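Local coordinates for protein diguanylate cyclase (Pseudomonas aeruginosa, PDB 5M3C) that pairs a GGDEF domain, which holds GTP and calcium, with an EAL domain that binds its own calcium ion in a barrel, at residues 330-335 and 386-391; 299-304 and 350-355; 205-210 and 404-409. All coordinates share one frame; numbering follows the deposited sequence.

Interaction 1: 330-335 and 386-391. With CA (calcium ion), chain H.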
ATOM      1  N   ILE B 330      13.438   2.526  12.482  1.00 59.41           N
ATOM      2  CA  ILE B 330      12.547   2.901  11.404  1.00 59.23           C
ATOM      3  C   ILE B 330      12.940   4.295  10.908  1.00 58.49           C
ATOM      4  O   ILE B 330      12.969   5.266  11.675  1.00 57.39           O
ATOM      5  CB  ILE B 330      11.073   2.854  11.852  1.00 60.10           C
ATOM      6  CG1 ILE B 330      10.137   2.982  10.652  1.00 61.35           C
ATOM      7  CG2 ILE B 330      10.777   3.938  12.870  1.00 61.04           C
ATOM      8  CD1 ILE B 330      10.013   1.705   9.855  1.00 62.27           C
ATOM      9  N   ASP B 331      13.256   4.372   9.620  1.00 58.91           N
ATOM     10  CA  ASP B 331      13.780   5.586   9.010  1.00 59.90           C
ATOM     11  C   ASP B 331      12.674   6.326   8.267  1.00 60.44           C
ATOM     12  O   ASP B 331      11.694   5.718   7.835  1.00 61.01           O
ATOM     13  CB  ASP B 331      14.907   5.226   8.040  1.00 60.46           C
ATOM     14  CG  ASP B 331      15.902   6.356   7.842  1.00 61.32           C
ATOM     15  OD1 ASP B 331      15.734   7.433   8.452  1.00 62.44           O
ATOM     16  OD2 ASP B 331      16.865   6.159   7.072  1.00 62.06           O
ATOM     17  N   ASP B 332      12.842   7.639   8.124  1.00 61.41           N
ATOM     18  CA  ASP B 332      11.874   8.483   7.423  1.00 61.82           C
ATOM     19  C   ASP B 332      10.455   8.234   7.925  1.00 63.01           C
ATOM     20  O   ASP B 332       9.585   7.826   7.153  1.00 63.20           O
ATOM     21  CB  ASP B 332      11.930   8.217   5.916  1.00 60.67           C
ATOM     22  CG  ASP B 332      13.344   8.220   5.370  1.00 59.28           C
ATOM     23  OD1 ASP B 332      14.110   9.148   5.697  1.00 59.95           O
ATOM     24  OD2 ASP B 332      13.685   7.296   4.606  1.00 57.43           O
ATOM     25  N   PHE B 333      10.218   8.486   9.211  1.00 64.15           N
ATOM     26  CA  PHE B 333       8.938   8.131   9.820  1.00 65.66           C
ATOM     27  C   PHE B 333       7.918   9.266   9.822  1.00 66.95           C
ATOM     28  O   PHE B 333       8.247  10.410  10.136  1.00 69.71           O
ATOM     29  CB  PHE B 333       9.146   7.645  11.254  1.00 66.17           C
ATOM     30  CG  PHE B 333       7.905   7.085  11.883  1.00 66.58           C
ATOM     31  CD1 PHE B 333       7.502   5.789  11.613  1.00 66.36           C
ATOM     32  CD2 PHE B 333       7.134   7.856  12.738  1.00 67.87           C
ATOM     33  CE1 PHE B 333       6.359   5.270  12.188  1.00 66.64           C
ATOM     34  CE2 PHE B 333       5.990   7.342  13.316  1.00 67.69           C
ATOM     35  CZ  PHE B 333       5.600   6.046  13.040  1.00 66.92           C
ATOM     36  N   GLY B 334       6.678   8.932   9.470  1.00 66.73           N
ATOM     37  CA  GLY B 334       5.557   9.858   9.605  1.00 66.72           C
ATOM     38  C   GLY B 334       5.038  10.458   8.309  1.00 66.57           C
ATOM     39  O   GLY B 334       3.994  11.108   8.302  1.00 66.24           O
ATOM     40  N   THR B 335       5.754  10.231   7.211  1.00 66.80           N
ATOM     41  CA  THR B 335       5.455  10.898   5.941  1.00 66.91           C
ATOM     42  C   THR B 335       4.102  10.512   5.338  1.00 67.68           C
ATOM     43  O   THR B 335       3.243  11.371   5.123  1.00 68.94           O
ATOM     44  CB  THR B 335       6.550  10.619   4.898  1.00 66.82           C
ATOM     45  OG1 THR B 335       6.844   9.217   4.872  1.00 67.41           O
ATOM     46  CG2 THR B 335       7.814  11.391   5.232  1.00 66.86           C
ATOM     47  N   ILE B 386      14.381   9.990  17.450  1.00 76.32           N
ATOM     48  CA  ILE B 386      15.508  10.824  17.042  1.00 75.90           C
ATOM     49  C   ILE B 386      15.153  11.674  15.828  1.00 76.23           C
ATOM     50  O   ILE B 386      14.651  11.170  14.822  1.00 76.22           O
ATOM     51  CB  ILE B 386      16.757   9.978  16.720  1.00 75.98           C
ATOM     52  CG1 ILE B 386      17.918  10.884  16.299  1.00 76.24           C
ATOM     53  CG2 ILE B 386      16.455   8.962  15.629  1.00 75.56           C
ATOM     54  CD1 ILE B 386      19.239  10.161  16.153  1.00 76.42           C
ATOM     55  N   ALA B 387      15.414  12.972  15.937  1.00 76.50           N
ATOM     56  CA  ALA B 387      15.183  13.904  14.844  1.00 76.43           C
ATOM     57  C   ALA B 387      16.282  13.745  13.804  1.00 77.25           C
ATOM     58  O   ALA B 387      17.445  13.542  14.154  1.00 79.24           O
ATOM     59  CB  ALA B 387      15.162  15.328  15.377  1.00 76.43           C
ATOM     60  N   GLU B 388      15.921  13.829  12.528  1.00 77.75           N
ATOM     61  CA  GLU B 388      16.913  13.736  11.460  1.00 79.62           C
ATOM     62  C   GLU B 388      16.862  14.960  10.554  1.00 78.59           C
ATOM     63  O   GLU B 388      15.790  15.500  10.278  1.00 77.89           O
ATOM     64  CB  GLU B 388      16.710  12.457  10.638  1.00 81.56           C
ATOM     65  CG  GLU B 388      15.828  12.624   9.409  1.00 83.60           C
ATOM     66  CD  GLU B 388      15.537  11.305   8.712  1.00 85.70           C
ATOM     67  OE1 GLU B 388      15.799  10.238   9.311  1.00 85.86           O
ATOM     68  OE2 GLU B 388      15.043  11.337   7.564  1.00 86.74           O
ATOM     69  N   GLY B 389      18.034  15.390  10.096  1.00 77.61           N
ATOM     70  CA  GLY B 389      18.137  16.542   9.209  1.00 77.68           C
ATOM     71  C   GLY B 389      17.927  17.848   9.949  1.00 77.84           C
ATOM     72  O   GLY B 389      17.151  18.701   9.515  1.00 77.49           O
ATOM     73  N   VAL B 390      18.619  18.002  11.072  1.00 78.29           N
ATOM     74  CA  VAL B 390      18.528  19.224  11.862  1.00 78.71           C
ATOM     75  C   VAL B 390      19.533  20.253  11.359  1.00 80.04           C
ATOM     76  O   VAL B 390      20.746  20.046  11.438  1.00 79.47           O
ATOM     77  CB  VAL B 390      18.775  18.944  13.351  1.00 77.98           C
ATOM     78  CG1 VAL B 390      18.590  20.213  14.166  1.00 78.02           C
ATOM     79  CG2 VAL B 390      17.832  17.857  13.833  1.00 77.57           C
ATOM     80  N   GLU B 391      19.020  21.366  10.846  1.00 82.53           N
ATOM     81  CA  GLU B 391      19.857  22.357  10.180  1.00 84.50           C
ATOM     82  C   GLU B 391      20.066  23.624  11.013  1.00 86.15           C
ATOM     83  O   GLU B 391      21.201  24.063  11.201  1.00 87.67           O
ATOM     84  CB  GLU B 391      19.262  22.705   8.809  1.00 84.05           C
ATOM     85  CG  GLU B 391      19.347  21.564   7.804  1.00 84.23           C
ATOM     86  CD  GLU B 391      18.841  21.941   6.424  1.00 84.56           C
ATOM     87  OE1 GLU B 391      18.369  23.085   6.248  1.00 84.22           O
ATOM     88  OE2 GLU B 391      18.914  21.092   5.512  1.00 84.70           O
TER
HETATM   89 CA    CA H1302      19.154   6.818   7.391  1.00 57.72          CA
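Segment 386-391 meets 330-335 through Glu388, which faces both Asp331 and Asp332. The segment enters on strand 384-387, whose Ile386 packs on Ile350 of the neighbouring strand. Glu388 follows two residues on, and its CB points toward the two aspartates. Beyond CG its chain is extended, and this carries the carboxylate across to them. Its OE1 lies 2.9 Å from OD1 of Asp331, with the two carboxylate planes turned 79° apart. Its OE2 lies 3.0 Å from OD1 of Asp332, and these planes are 88° apart. Each pair sets two like-charged acceptors side by side, without a hydrogen bond. Further on, Val390 packs on Ile407 and Val411 of strand 406-417.

Asp331 uses both carboxylate oxygens. Its CG lies opposite the backbone N (chi1 -154°), which directs the carboxylate to the metal. OD2 of Asp331 binds the calcium ion at 2.4 Å. OD1 of Asp331 accepts a hydrogen bond from the backbone N of Asp332 at 2.9 Å, met from above the carboxylate plane. Glu210, Asn269 and Glu301 complete the protein ligands of the ion. This cluster of acids, set where the chain turns a corner at Asp332, in the Asp-Asp-Phe-Gly sequence, is characteristic of the EAL-domain metal site.

Interaction 2: 299-304 and 350-355. With CA (calcium ion), chain H.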
ATOM      1  N   GLN B 299      23.621  -0.823  14.191  1.00 62.17           N
ATOM      2  CA  GLN B 299      22.200  -0.524  14.017  1.00 60.52           C
ATOM      3  C   GLN B 299      21.802  -0.537  12.543  1.00 59.78           C
ATOM      4  O   GLN B 299      22.468   0.072  11.699  1.00 60.12           O
ATOM      5  CB  GLN B 299      21.857   0.837  14.629  1.00 59.68           C
ATOM      6  CG  GLN B 299      20.459   1.333  14.293  1.00 59.03           C
ATOM      7  CD  GLN B 299      20.124   2.645  14.979  1.00 58.60           C
ATOM      8  OE1 GLN B 299      20.320   2.790  16.184  1.00 59.79           O
ATOM      9  NE2 GLN B 299      19.608   3.604  14.216  1.00 57.98           N
ATOM     10  N   LEU B 300      20.707  -1.230  12.242  1.00 59.02           N
ATOM     11  CA  LEU B 300      20.195  -1.310  10.876  1.00 58.41           C
ATOM     12  C   LEU B 300      18.950  -0.449  10.710  1.00 58.14           C
ATOM     13  O   LEU B 300      17.912  -0.723  11.313  1.00 59.69           O
ATOM     14  CB  LEU B 300      19.869  -2.757  10.509  1.00 57.95           C
ATOM     15  CG  LEU B 300      21.055  -3.719  10.541  1.00 57.91           C
ATOM     16  CD1 LEU B 300      20.579  -5.150  10.355  1.00 58.40           C
ATOM     17  CD2 LEU B 300      22.083  -3.347   9.483  1.00 57.37           C
ATOM     18  N   GLU B 301      19.062   0.592   9.890  1.00 56.63           N
ATOM     19  CA  GLU B 301      17.942   1.488   9.629  1.00 55.62           C
ATOM     20  C   GLU B 301      17.137   0.971   8.448  1.00 55.36           C
ATOM     21  O   GLU B 301      17.701   0.596   7.427  1.00 55.44           O
ATOM     22  CB  GLU B 301      18.442   2.905   9.328  1.00 55.00           C
ATOM     23  CG  GLU B 301      19.069   3.620  10.517  1.00 54.59           C
ATOM     24  CD  GLU B 301      19.563   5.011  10.169  1.00 54.01           C
ATOM     25  OE1 GLU B 301      19.325   5.463   9.028  1.00 53.60           O
ATOM     26  OE2 GLU B 301      20.190   5.656  11.033  1.00 53.46           O
ATOM     27  N   ILE B 302      15.816   0.951   8.587  1.00 55.98           N
ATOM     28  CA  ILE B 302      14.954   0.498   7.502  1.00 56.99           C
ATOM     29  C   ILE B 302      13.851   1.519   7.250  1.00 57.31           C
ATOM     30  O   ILE B 302      13.197   1.978   8.182  1.00 58.09           O
ATOM     31  CB  ILE B 302      14.331  -0.875   7.810  1.00 58.01           C
ATOM     32  CG1 ILE B 302      15.384  -1.798   8.432  1.00 58.46           C
ATOM     33  CG2 ILE B 302      13.750  -1.487   6.544  1.00 57.88           C
ATOM     34  CD1 ILE B 302      14.931  -3.231   8.609  1.00 58.56           C
ATOM     35  N   THR B 303      13.652   1.869   5.985  1.00 58.41           N
ATOM     36  CA  THR B 303      12.702   2.913   5.621  1.00 59.80           C
ATOM     37  C   THR B 303      11.262   2.491   5.918  1.00 60.77           C
ATOM     38  O   THR B 303      10.857   1.365   5.617  1.00 60.45           O
ATOM     39  CB  THR B 303      12.844   3.307   4.134  1.00 60.11           C
ATOM     40  OG1 THR B 303      11.977   4.408   3.837  1.00 61.14           O
ATOM     41  CG2 THR B 303      12.507   2.138   3.217  1.00 60.14           C
ATOM     42  N   GLU B 304      10.500   3.402   6.521  1.00 61.63           N
ATOM     43  CA  GLU B 304       9.100   3.149   6.860  1.00 61.94           C
ATOM     44  C   GLU B 304       8.329   2.613   5.660  1.00 61.55           C
ATOM     45  O   GLU B 304       7.761   1.517   5.707  1.00 62.03           O
ATOM     46  CB  GLU B 304       8.441   4.436   7.366  1.00 62.78           C
ATOM     47  CG  GLU B 304       7.022   4.254   7.885  1.00 63.03           C
ATOM     48  CD  GLU B 304       6.344   5.574   8.206  1.00 63.56           C
ATOM     49  OE1 GLU B 304       5.493   5.599   9.120  1.00 65.56           O
ATOM     50  OE2 GLU B 304       6.657   6.588   7.547  1.00 63.12           O
ATOM     51  N   ILE B 350      14.732   2.315  17.612  1.00 64.58           N
ATOM     52  CA  ILE B 350      14.849   3.723  17.254  1.00 64.22           C
ATOM     53  C   ILE B 350      13.715   4.152  16.323  1.00 62.77           C
ATOM     54  O   ILE B 350      13.184   3.344  15.567  1.00 62.40           O
ATOM     55  CB  ILE B 350      16.196   3.996  16.551  1.00 64.24           C
ATOM     56  CG1 ILE B 350      17.362   3.454  17.387  1.00 64.31           C
ATOM     57  CG2 ILE B 350      16.373   5.482  16.272  1.00 64.07           C
ATOM     58  CD1 ILE B 350      17.549   4.145  18.719  1.00 65.06           C
ATOM     59  N   LEU B 351      13.356   5.429  16.390  1.00 62.04           N
ATOM     60  CA  LEU B 351      12.327   6.001  15.526  1.00 62.76           C
ATOM     61  C   LEU B 351      12.872   7.297  14.928  1.00 63.76           C
ATOM     62  O   LEU B 351      13.098   8.272  15.646  1.00 64.55           O
ATOM     63  CB  LEU B 351      11.051   6.271  16.337  1.00 63.30           C
ATOM     64  CG  LEU B 351       9.778   6.805  15.659  1.00 62.67           C
ATOM     65  CD1 LEU B 351      10.011   8.132  14.950  1.00 62.27           C
ATOM     66  CD2 LEU B 351       9.207   5.783  14.694  1.00 62.19           C
ATOM     67  N   LYS B 352      13.086   7.312  13.615  1.00 63.55           N
ATOM     68  CA  LYS B 352      13.684   8.480  12.972  1.00 63.39           C
ATOM     69  C   LYS B 352      12.646   9.380  12.299  1.00 63.05           C
ATOM     70  O   LYS B 352      11.995   8.987  11.326  1.00 62.24           O
ATOM     71  CB  LYS B 352      14.742   8.039  11.962  1.00 64.15           C
ATOM     72  CG  LYS B 352      15.719   7.013  12.517  1.00 64.39           C
ATOM     73  CD  LYS B 352      17.029   7.003  11.748  1.00 64.68           C
ATOM     74  CE  LYS B 352      17.858   8.243  12.051  1.00 65.06           C
ATOM     75  NZ  LYS B 352      19.207   8.186  11.424  1.00 65.44           N
ATOM     76  N   ILE B 353      12.509  10.598  12.820  1.00 63.13           N
ATOM     77  CA  ILE B 353      11.539  11.557  12.298  1.00 63.57           C
ATOM     78  C   ILE B 353      12.006  12.105  10.954  1.00 65.13           C
ATOM     79  O   ILE B 353      13.111  12.632  10.848  1.00 67.51           O
ATOM     80  CB  ILE B 353      11.333  12.741  13.261  1.00 62.32           C
ATOM     81  CG1 ILE B 353      11.048  12.235  14.678  1.00 62.21           C
ATOM     82  CG2 ILE B 353      10.202  13.632  12.767  1.00 61.74           C
ATOM     83  CD1 ILE B 353      10.849  13.336  15.699  1.00 62.51           C
ATOM     84  N   ASP B 354      11.156  11.986   9.938  1.00 65.46           N
ATOM     85  CA  ASP B 354      11.491  12.424   8.582  1.00 65.41           C
ATOM     86  C   ASP B 354      11.964  13.878   8.540  1.00 65.06           C
ATOM     87  O   ASP B 354      11.536  14.707   9.342  1.00 65.72           O
ATOM     88  CB  ASP B 354      10.282  12.253   7.659  1.00 66.22           C
ATOM     89  CG  ASP B 354      10.643  12.394   6.190  1.00 66.12           C
ATOM     90  OD1 ASP B 354      11.431  11.566   5.688  1.00 65.66           O
ATOM     91  OD2 ASP B 354      10.128  13.326   5.538  1.00 65.49           O
ATOM     92  N   LYS B 355      12.840  14.175   7.585  1.00 65.19           N
ATOM     93  CA  LYS B 355      13.449  15.497   7.463  1.00 65.78           C
ATOM     94  C   LYS B 355      12.443  16.582   7.079  1.00 65.24           C
ATOM     95  O   LYS B 355      12.708  17.770   7.264  1.00 66.95           O
ATOM     96  CB  LYS B 355      14.579  15.461   6.429  1.00 65.47           C
TER
HETATM   97 CA    CA H1302      19.154   6.818   7.391  1.00 57.72          CA
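Glu301 and Lys352 form a salt bridge at the calcium ion. NZ of Lys352 donates to OE2 of Glu301 at 2.7 Å. It comes from above the carboxylate plane, 46° out of it. OE1 of Glu301 binds the calcium ion at 2.1 Å. One carboxylate therefore joins the metal and the lysine.

The two side chains lie roughly perpendicular. Glu301 is extended beyond CG. Lys352 bends at its third torsion (chi3 72°), which turns CE and NZ. Its CD lies 3.5 Å from OE2 of Glu301. Next to this pair, the amide end of Gln299 rests on Ile350, with CD of Gln299 3.8 Å from CG1 of Ile350.

Further out, both strands belong to one parallel array. Strand 327-333 runs between them, so the contact reaches over it. Lys352 NZ also bonds to Gln408 OE1, and it has a long, weak ion pair with Glu210. Asn269, Glu210 and Asp331 are the other protein ligands of the ion.

The lysine stands beside the metal without binding it, with NZ of Lys352 4.3 Å from the calcium ion. Its positive charge probably offsets part of the acidic charge there, and the metal and lysine bonds probably limit rotation of the Glu301 carboxylate.

Interaction 3: 205-210 and 404-409. With CA (calcium ion), chain H.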
ATOM      1  N   LEU B 205      25.983  14.682  24.806  1.00 86.59           N
ATOM      2  CA  LEU B 205      27.103  13.830  24.412  1.00 86.57           C
ATOM      3  C   LEU B 205      26.749  12.998  23.176  1.00 87.04           C
ATOM      4  O   LEU B 205      25.572  12.774  22.883  1.00 86.82           O
ATOM      5  CB  LEU B 205      27.490  12.902  25.567  1.00 83.93           C
ATOM      6  N   LEU B 206      27.772  12.547  22.455  1.00 86.36           N
ATOM      7  CA  LEU B 206      27.579  11.692  21.282  1.00 85.78           C
ATOM      8  C   LEU B 206      26.763  10.451  21.631  1.00 83.92           C
ATOM      9  O   LEU B 206      26.956   9.850  22.689  1.00 84.81           O
ATOM     10  CB  LEU B 206      28.937  11.276  20.701  1.00 86.31           C
ATOM     11  CG  LEU B 206      29.550  12.174  19.618  1.00 86.92           C
ATOM     12  CD1 LEU B 206      29.418  11.534  18.243  1.00 86.70           C
ATOM     13  CD2 LEU B 206      28.941  13.570  19.626  1.00 87.49           C
ATOM     14  N   VAL B 207      25.853  10.070  20.737  1.00 80.47           N
ATOM     15  CA  VAL B 207      24.997   8.907  20.956  1.00 79.04           C
ATOM     16  C   VAL B 207      25.188   7.842  19.880  1.00 76.06           C
ATOM     17  O   VAL B 207      24.549   6.791  19.914  1.00 75.54           O
ATOM     18  CB  VAL B 207      23.512   9.298  20.969  1.00 80.88           C
ATOM     19  CG1 VAL B 207      22.694   8.232  21.683  1.00 81.78           C
ATOM     20  CG2 VAL B 207      23.324  10.650  21.636  1.00 81.46           C
ATOM     21  N   GLY B 208      26.067   8.120  18.924  1.00 72.20           N
ATOM     22  CA  GLY B 208      26.315   7.199  17.824  1.00 68.76           C
ATOM     23  C   GLY B 208      26.572   7.953  16.537  1.00 66.29           C
ATOM     24  O   GLY B 208      26.722   9.174  16.541  1.00 66.32           O
ATOM     25  N   ALA B 209      26.625   7.224  15.430  1.00 63.59           N
ATOM     26  CA  ALA B 209      26.853   7.843  14.131  1.00 62.52           C
ATOM     27  C   ALA B 209      26.199   7.025  13.024  1.00 61.04           C
ATOM     28  O   ALA B 209      25.933   5.837  13.197  1.00 59.91           O
ATOM     29  CB  ALA B 209      28.345   7.987  13.873  1.00 62.70           C
ATOM     30  N   GLU B 210      25.937   7.667  11.888  1.00 58.16           N
ATOM     31  CA  GLU B 210      25.380   6.973  10.735  1.00 56.05           C
ATOM     32  C   GLU B 210      26.395   6.905   9.602  1.00 55.65           C
ATOM     33  O   GLU B 210      27.048   7.903   9.273  1.00 56.08           O
ATOM     34  CB  GLU B 210      24.109   7.664  10.240  1.00 54.98           C
ATOM     35  CG  GLU B 210      23.413   6.908   9.118  1.00 54.26           C
ATOM     36  CD  GLU B 210      22.161   7.604   8.619  1.00 53.28           C
ATOM     37  OE1 GLU B 210      21.877   8.728   9.078  1.00 52.85           O
ATOM     38  OE2 GLU B 210      21.460   7.026   7.763  1.00 52.08           O
ATOM     39  N   CYS B 404      12.260  16.023  22.549  1.00 79.54           N
ATOM     40  CA  CYS B 404      12.917  15.148  21.579  1.00 79.12           C
ATOM     41  C   CYS B 404      14.248  14.661  22.143  1.00 79.04           C
ATOM     42  O   CYS B 404      15.115  15.464  22.488  1.00 80.12           O
ATOM     43  CB  CYS B 404      13.140  15.866  20.247  1.00 79.04           C
ATOM     44  SG  CYS B 404      13.663  14.768  18.905  1.00 77.32           S
ATOM     45  N   GLU B 405      14.404  13.344  22.231  1.00 78.58           N
ATOM     46  CA  GLU B 405      15.555  12.746  22.905  1.00 78.48           C
ATOM     47  C   GLU B 405      16.878  13.007  22.183  1.00 77.91           C
ATOM     48  O   GLU B 405      17.803  13.590  22.755  1.00 79.64           O
ATOM     49  CB  GLU B 405      15.342  11.237  23.065  1.00 78.29           C
ATOM     50  CG  GLU B 405      16.405  10.542  23.905  1.00 78.33           C
ATOM     51  CD  GLU B 405      16.108   9.070  24.125  1.00 78.52           C
ATOM     52  OE1 GLU B 405      16.995   8.354  24.634  1.00 76.78           O
ATOM     53  OE2 GLU B 405      14.988   8.627  23.787  1.00 79.70           O
ATOM     54  N   GLN B 406      16.968  12.570  20.932  1.00 75.44           N
ATOM     55  CA  GLN B 406      18.214  12.669  20.181  1.00 72.95           C
ATOM     56  C   GLN B 406      18.063  13.563  18.964  1.00 73.39           C
ATOM     57  O   GLN B 406      16.978  14.071  18.684  1.00 73.75           O
ATOM     58  CB  GLN B 406      18.682  11.283  19.750  1.00 70.83           C
ATOM     59  CG  GLN B 406      19.072  10.391  20.913  1.00 70.55           C
ATOM     60  CD  GLN B 406      19.421   8.987  20.470  1.00 69.81           C
ATOM     61  OE1 GLN B 406      19.510   8.705  19.276  1.00 69.37           O
ATOM     62  NE2 GLN B 406      19.619   8.094  21.434  1.00 69.47           N
ATOM     63  N   ILE B 407      19.164  13.755  18.244  1.00 73.69           N
ATOM     64  CA  ILE B 407      19.183  14.666  17.112  1.00 73.36           C
ATOM     65  C   ILE B 407      20.323  14.346  16.147  1.00 73.01           C
ATOM     66  O   ILE B 407      21.347  13.764  16.533  1.00 72.62           O
ATOM     67  CB  ILE B 407      19.304  16.129  17.587  1.00 73.59           C
ATOM     68  CG1 ILE B 407      18.302  16.999  16.833  1.00 74.36           C
ATOM     69  CG2 ILE B 407      20.732  16.641  17.428  1.00 73.11           C
ATOM     70  CD1 ILE B 407      18.358  18.464  17.204  1.00 76.26           C
ATOM     71  N   GLN B 408      20.131  14.742  14.890  1.00 71.28           N
ATOM     72  CA  GLN B 408      21.093  14.476  13.829  1.00 70.01           C
ATOM     73  C   GLN B 408      20.936  15.478  12.686  1.00 70.16           C
ATOM     74  O   GLN B 408      19.821  15.741  12.226  1.00 69.47           O
ATOM     75  CB  GLN B 408      20.901  13.053  13.304  1.00 69.37           C
ATOM     76  CG  GLN B 408      21.801  12.690  12.134  1.00 69.19           C
ATOM     77  CD  GLN B 408      21.658  11.241  11.709  1.00 68.52           C
ATOM     78  OE1 GLN B 408      20.892  10.477  12.300  1.00 67.75           O
ATOM     79  NE2 GLN B 408      22.402  10.852  10.679  1.00 67.87           N
ATOM     80  N   GLY B 409      22.055  16.041  12.232  1.00 70.84           N
ATOM     81  CA  GLY B 409      22.031  16.964  11.099  1.00 70.93           C
ATOM     82  C   GLY B 409      23.175  17.960  11.035  1.00 70.60           C
ATOM     83  O   GLY B 409      24.088  17.947  11.866  1.00 69.25           O
TER
HETATM   84 CA    CA H1302      19.154   6.818   7.391  1.00 57.72          CA
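Glu210 and Gln408 meet in the barrel of the EAL domain, a variant of the TIM-barrel fold. Strands 206-217 and 406-417 both flank strand 192-200, which runs antiparallel to each. The contact therefore spans one strand of the sheet.

The polar contact is a single hydrogen bond. NE2 of Gln408 donates to OE1 of Glu210 at 2.7 Å, with an angle of 149° at the hydrogen. The donor approaches nearly along the C-O axis of the carboxylate. The carboxylate plane of Glu210 and the amide plane of Gln408 are 80° apart. Both residues carry CG anti to the backbone N and stay extended beyond it, which brings the two polar ends together. NE2 of Gln408 also bonds to Gln196.

The packing contact lies closer to the start of both strands. CG1 of Val207 sits against the amide of Gln406, 3.6 Å from its CD. Val207 also touches Ser200, and Gln406 touches Ile386.

The metal contact belongs to Glu210 alone among these two segments. Asn269, Glu301 and Asp331 are the other protein ligands. While OE1 of Glu210 takes the amide bond, its OE2 binds the calcium ion at 2.3 Å.

In the fold
All three contacts lie in the EAL domain, on one eight-stranded mixed sheet, and all touch the same calcium ion. The centres of interactions 1 and 2 are about 7 Å apart, those of 1 and 3 about 11 Å, and those of 2 and 3 about 13 Å. Along the chain the segments come as 299-304, 330-335, 350-355 and 386-391, so interactions 1 and 2 interleave. Both are nested within the long loop closed by interaction 3. Its segment 404-409 probably also hydrogen-bonds to 386-391, Val390 N to Gln408 O. Residues distant in sequence thus converge at one end of the barrel to build a single metal site.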